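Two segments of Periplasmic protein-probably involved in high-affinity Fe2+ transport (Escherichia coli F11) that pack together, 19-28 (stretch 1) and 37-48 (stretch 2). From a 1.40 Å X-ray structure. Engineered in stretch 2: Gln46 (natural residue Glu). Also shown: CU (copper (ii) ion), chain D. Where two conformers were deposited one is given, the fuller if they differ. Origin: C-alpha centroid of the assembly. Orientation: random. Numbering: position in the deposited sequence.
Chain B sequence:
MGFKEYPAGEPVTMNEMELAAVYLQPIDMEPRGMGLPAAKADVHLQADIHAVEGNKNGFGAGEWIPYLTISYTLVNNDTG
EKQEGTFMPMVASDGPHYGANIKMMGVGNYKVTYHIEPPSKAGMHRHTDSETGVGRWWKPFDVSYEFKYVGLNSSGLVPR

Stretch 1, residues 19-28: LAAVYLQPID
Stretch 2, residues 37-48: PAAKADVHLQAD

Residues 19-24 and 43-48 are extended strands running antiparallel, their N-to-C directions 158° apart and their axes approaching to 4.7 Å. The register pairs Ala20 with Asp48, Val22 with Gln46 and Leu24 with His44. Each pair closes with two hydrogen bonds, N to O in both directions, so alternate residues of both strands fix the register: Ala20 N to Asp48 O and Asp48 N to Ala20 O are both 2.8 Å; Val22 N to Gln46 O is 3.1 Å and Gln46 N to Val22 O 2.9 Å; Leu24 N to His44 O is 3.0 Å and His44 N to Leu24 O 2.8 Å. Ala21-Ala47 and Tyr23-Leu45 are the non-hydrogen-bonded pairs between them. Past Leu24 the chain is loop, with Gln25 at phi/psi -63/155 and Pro26 at -55/148; residues 38-40 form a 3-10 segment.

Alternation puts Ala20, Val22, Leu24, His44, Gln46 and Asp48 on one sheet face. There the engineered Gln46 (m, t) brings NE2 within 3.4 Å of Leu24 CD2. His44, chi1 t and chi2 62°, binds copper through NE2 at 2.0 Å; Ile27 (p, p) covers a ring face, CG1 lying 3.4 Å from the His44 ring centroid in a CH-pi contact. On the other face, Tyr23 (p) sets CD1 4.0 Å from Val43 CG1, though its end leads away. Pro26 packs CB against Ala38 CB and CG against Ala41 CB, both at 3.8 Å; both alanines point toward stretch 1, extending the contact by apolar packing beyond the last strand pair. One water links Asp28 OD1 to Ala38 N, 2.9 Å from each.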

# COMPACT_ATOMS: atom_id res chain seq x y z
N LEU B 19 11.86 -8.95 -6.22
CA LEU B 19 10.65 -9.72 -6.03
C LEU B 19 11.01 -11.09 -5.55
O LEU B 19 11.72 -11.83 -6.24
CB LEU B 19 9.86 -9.81 -7.33
CG LEU B 19 9.57 -8.47 -8.01
CD1 LEU B 19 10.55 -8.18 -9.15
CD2 LEU B 19 8.15 -8.46 -8.53
N ALA B 20 10.54 -11.45 -4.36
CA ALA B 20 10.82 -12.76 -3.77
C ALA B 20 9.52 -13.46 -3.40
O ALA B 20 8.52 -12.80 -3.05
CB ALA B 20 11.68 -12.61 -2.53
N ALA B 21 9.51 -14.78 -3.50
CA ALA B 21 8.42 -15.59 -2.99
C ALA B 21 8.89 -16.16 -1.65
O ALA B 21 10.03 -16.59 -1.52
CB ALA B 21 8.09 -16.70 -3.96
N VAL B 22 8.01 -16.13 -0.65
CA VAL B 22 8.32 -16.73 0.63
C VAL B 22 7.07 -17.39 1.16
O VAL B 22 5.97 -17.14 0.67
CB VAL B 22 8.86 -15.72 1.67
CG1 VAL B 22 10.21 -15.16 1.24
CG2 VAL B 22 7.85 -14.60 1.89
N TYR B 23 7.24 -18.25 2.15
CA TYR B 23 6.11 -18.88 2.81
C TYR B 23 6.37 -19.05 4.31
O TYR B 23 7.50 -19.00 4.78
CB TYR B 23 5.71 -20.21 2.14
CG TYR B 23 6.76 -21.28 2.20
CD1 TYR B 23 6.74 -22.26 3.19
CD2 TYR B 23 7.78 -21.33 1.26
CE1 TYR B 23 7.70 -23.25 3.25
CE2 TYR B 23 8.76 -22.31 1.31
CZ TYR B 23 8.71 -23.27 2.30
OH TYR B 23 9.69 -24.24 2.32
N LEU B 24 5.29 -19.22 5.05
CA LEU B 24 5.35 -19.42 6.50
C LEU B 24 4.10 -20.21 6.89
O LEU B 24 3.30 -20.59 6.04
CB LEU B 24 5.42 -18.08 7.24
CG LEU B 24 4.26 -17.11 6.99
CD1 LEU B 24 3.98 -16.24 8.21
CD2 LEU B 24 4.51 -16.23 5.78
N GLN B 25 3.91 -20.43 8.20
CA GLN B 25 2.70 -21.11 8.64
C GLN B 25 1.45 -20.30 8.30
O GLN B 25 1.53 -19.07 8.15
CB GLN B 25 2.71 -21.53 10.13
CG GLN B 25 3.81 -20.97 10.99
CD GLN B 25 3.53 -19.58 11.54
OE1 GLN B 25 2.62 -18.88 11.09
NE2 GLN B 25 4.32 -19.17 12.53
N PRO B 26 0.31 -20.99 8.16
CA PRO B 26 -0.94 -20.29 7.94
C PRO B 26 -1.19 -19.25 9.04
O PRO B 26 -0.74 -19.41 10.19
CB PRO B 26 -2.00 -21.40 7.99
CG PRO B 26 -1.24 -22.64 7.60
CD PRO B 26 0.12 -22.46 8.20
N ILE B 27 -1.85 -18.18 8.65
CA ILE B 27 -2.12 -17.05 9.53
C ILE B 27 -3.62 -16.78 9.64
O ILE B 27 -4.42 -17.31 8.87
CB ILE B 27 -1.37 -15.80 9.04
CG1 ILE B 27 -1.79 -15.38 7.61
CG2 ILE B 27 0.13 -16.04 9.12
CD1 ILE B 27 -3.07 -14.58 7.52
N ASP B 28 -3.96 -15.93 10.60
CA ASP B 28 -5.30 -15.36 10.70
C ASP B 28 -5.25 -13.91 10.24
O ASP B 28 -4.31 -13.19 10.54
CB ASP B 28 -5.77 -15.33 12.16
CG ASP B 28 -5.95 -16.70 12.78
OD1 ASP B 28 -6.00 -17.74 12.09
OD2 ASP B 28 -6.07 -16.70 14.03
N PRO B 37 -9.32 -20.50 5.85
CA PRO B 37 -8.96 -20.50 7.27
C PRO B 37 -7.64 -21.22 7.53
O PRO B 37 -7.32 -22.20 6.84
CB PRO B 37 -10.12 -21.25 7.95
CG PRO B 37 -11.23 -21.24 6.96
CD PRO B 37 -10.61 -21.19 5.60
N ALA B 38 -6.89 -20.74 8.51
CA ALA B 38 -5.60 -21.32 8.86
C ALA B 38 -5.64 -22.83 9.07
O ALA B 38 -4.74 -23.55 8.66
CB ALA B 38 -5.03 -20.64 10.09
N ALA B 39 -6.70 -23.30 9.72
CA ALA B 39 -6.81 -24.73 10.04
C ALA B 39 -6.95 -25.59 8.79
O ALA B 39 -6.67 -26.79 8.84
CB ALA B 39 -7.97 -24.98 11.00
N LYS B 40 -7.37 -24.97 7.68
CA LYS B 40 -7.55 -25.66 6.40
C LYS B 40 -6.45 -25.38 5.38
O LYS B 40 -6.57 -25.76 4.20
CB LYS B 40 -8.90 -25.29 5.78
CG LYS B 40 -10.11 -25.81 6.54
CD LYS B 40 -11.36 -25.83 5.67
CE LYS B 40 -11.75 -24.43 5.23
NZ LYS B 40 -12.83 -24.37 4.21
N ALA B 41 -5.39 -24.72 5.83
CA ALA B 41 -4.27 -24.33 4.99
C ALA B 41 -2.99 -25.03 5.44
O ALA B 41 -2.90 -25.53 6.57
CB ALA B 41 -4.07 -22.81 5.06
N ASP B 42 -2.00 -25.06 4.55
CA ASP B 42 -0.68 -25.59 4.87
C ASP B 42 0.35 -24.49 5.07
O ASP B 42 1.24 -24.60 5.90
CB ASP B 42 -0.22 -26.53 3.75
CG ASP B 42 -1.08 -27.78 3.65
OD1 ASP B 42 -1.35 -28.41 4.71
OD2 ASP B 42 -1.48 -28.13 2.53
N VAL B 43 0.23 -23.41 4.28
CA VAL B 43 1.18 -22.31 4.39
C VAL B 43 0.44 -21.00 4.14
O VAL B 43 -0.65 -21.00 3.58
CB VAL B 43 2.38 -22.43 3.38
CG1 VAL B 43 3.10 -23.78 3.49
CG2 VAL B 43 1.94 -22.16 1.94
N HIS B 44 1.05 -19.90 4.57
CA HIS B 44 0.74 -18.58 4.02
C HIS B 44 1.80 -18.30 2.99
O HIS B 44 2.99 -18.31 3.32
CB HIS B 44 0.80 -17.53 5.13
CG HIS B 44 0.16 -16.20 4.78
ND1 HIS B 44 -1.15 -16.07 4.47
CD2 HIS B 44 0.71 -14.92 4.71
CE1 HIS B 44 -1.42 -14.76 4.23
NE2 HIS B 44 -0.28 -14.07 4.37
N LEU B 45 1.37 -18.11 1.74
CA LEU B 45 2.29 -17.84 0.64
C LEU B 45 2.29 -16.34 0.37
O LEU B 45 1.24 -15.70 0.35
CB LEU B 45 1.86 -18.62 -0.61
CG LEU B 45 2.72 -18.45 -1.88
CD1 LEU B 45 4.11 -19.04 -1.71
CD2 LEU B 45 1.99 -19.07 -3.07
N GLN B 46 3.47 -15.79 0.14
CA GLN B 46 3.62 -14.35 0.07
C GLN B 46 4.48 -13.92 -1.11
O GLN B 46 5.40 -14.65 -1.52
CB GLN B 46 4.32 -13.83 1.33
CG GLN B 46 3.51 -13.87 2.60
CD GLN B 46 4.17 -13.08 3.72
OE1 GLN B 46 5.22 -12.44 3.54
NE2 GLN B 46 3.53 -13.09 4.85
N ALA B 47 4.21 -12.72 -1.59
CA ALA B 47 5.10 -12.00 -2.50
C ALA B 47 5.73 -10.86 -1.75
O ALA B 47 5.02 -10.02 -1.16
CB ALA B 47 4.32 -11.49 -3.69
N ASP B 48 7.06 -10.85 -1.70
CA ASP B 48 7.83 -9.78 -1.09
C ASP B 48 8.38 -8.94 -2.21
O ASP B 48 9.19 -9.41 -3.01
CB ASP B 48 8.98 -10.32 -0.26
CG ASP B 48 8.55 -10.72 1.12
OD1 ASP B 48 7.41 -10.37 1.50
OD2 ASP B 48 9.37 -11.35 1.83
CU CU D . -0.42 -12.05 4.67
O HOH W 1 -7.70 -18.26 9.83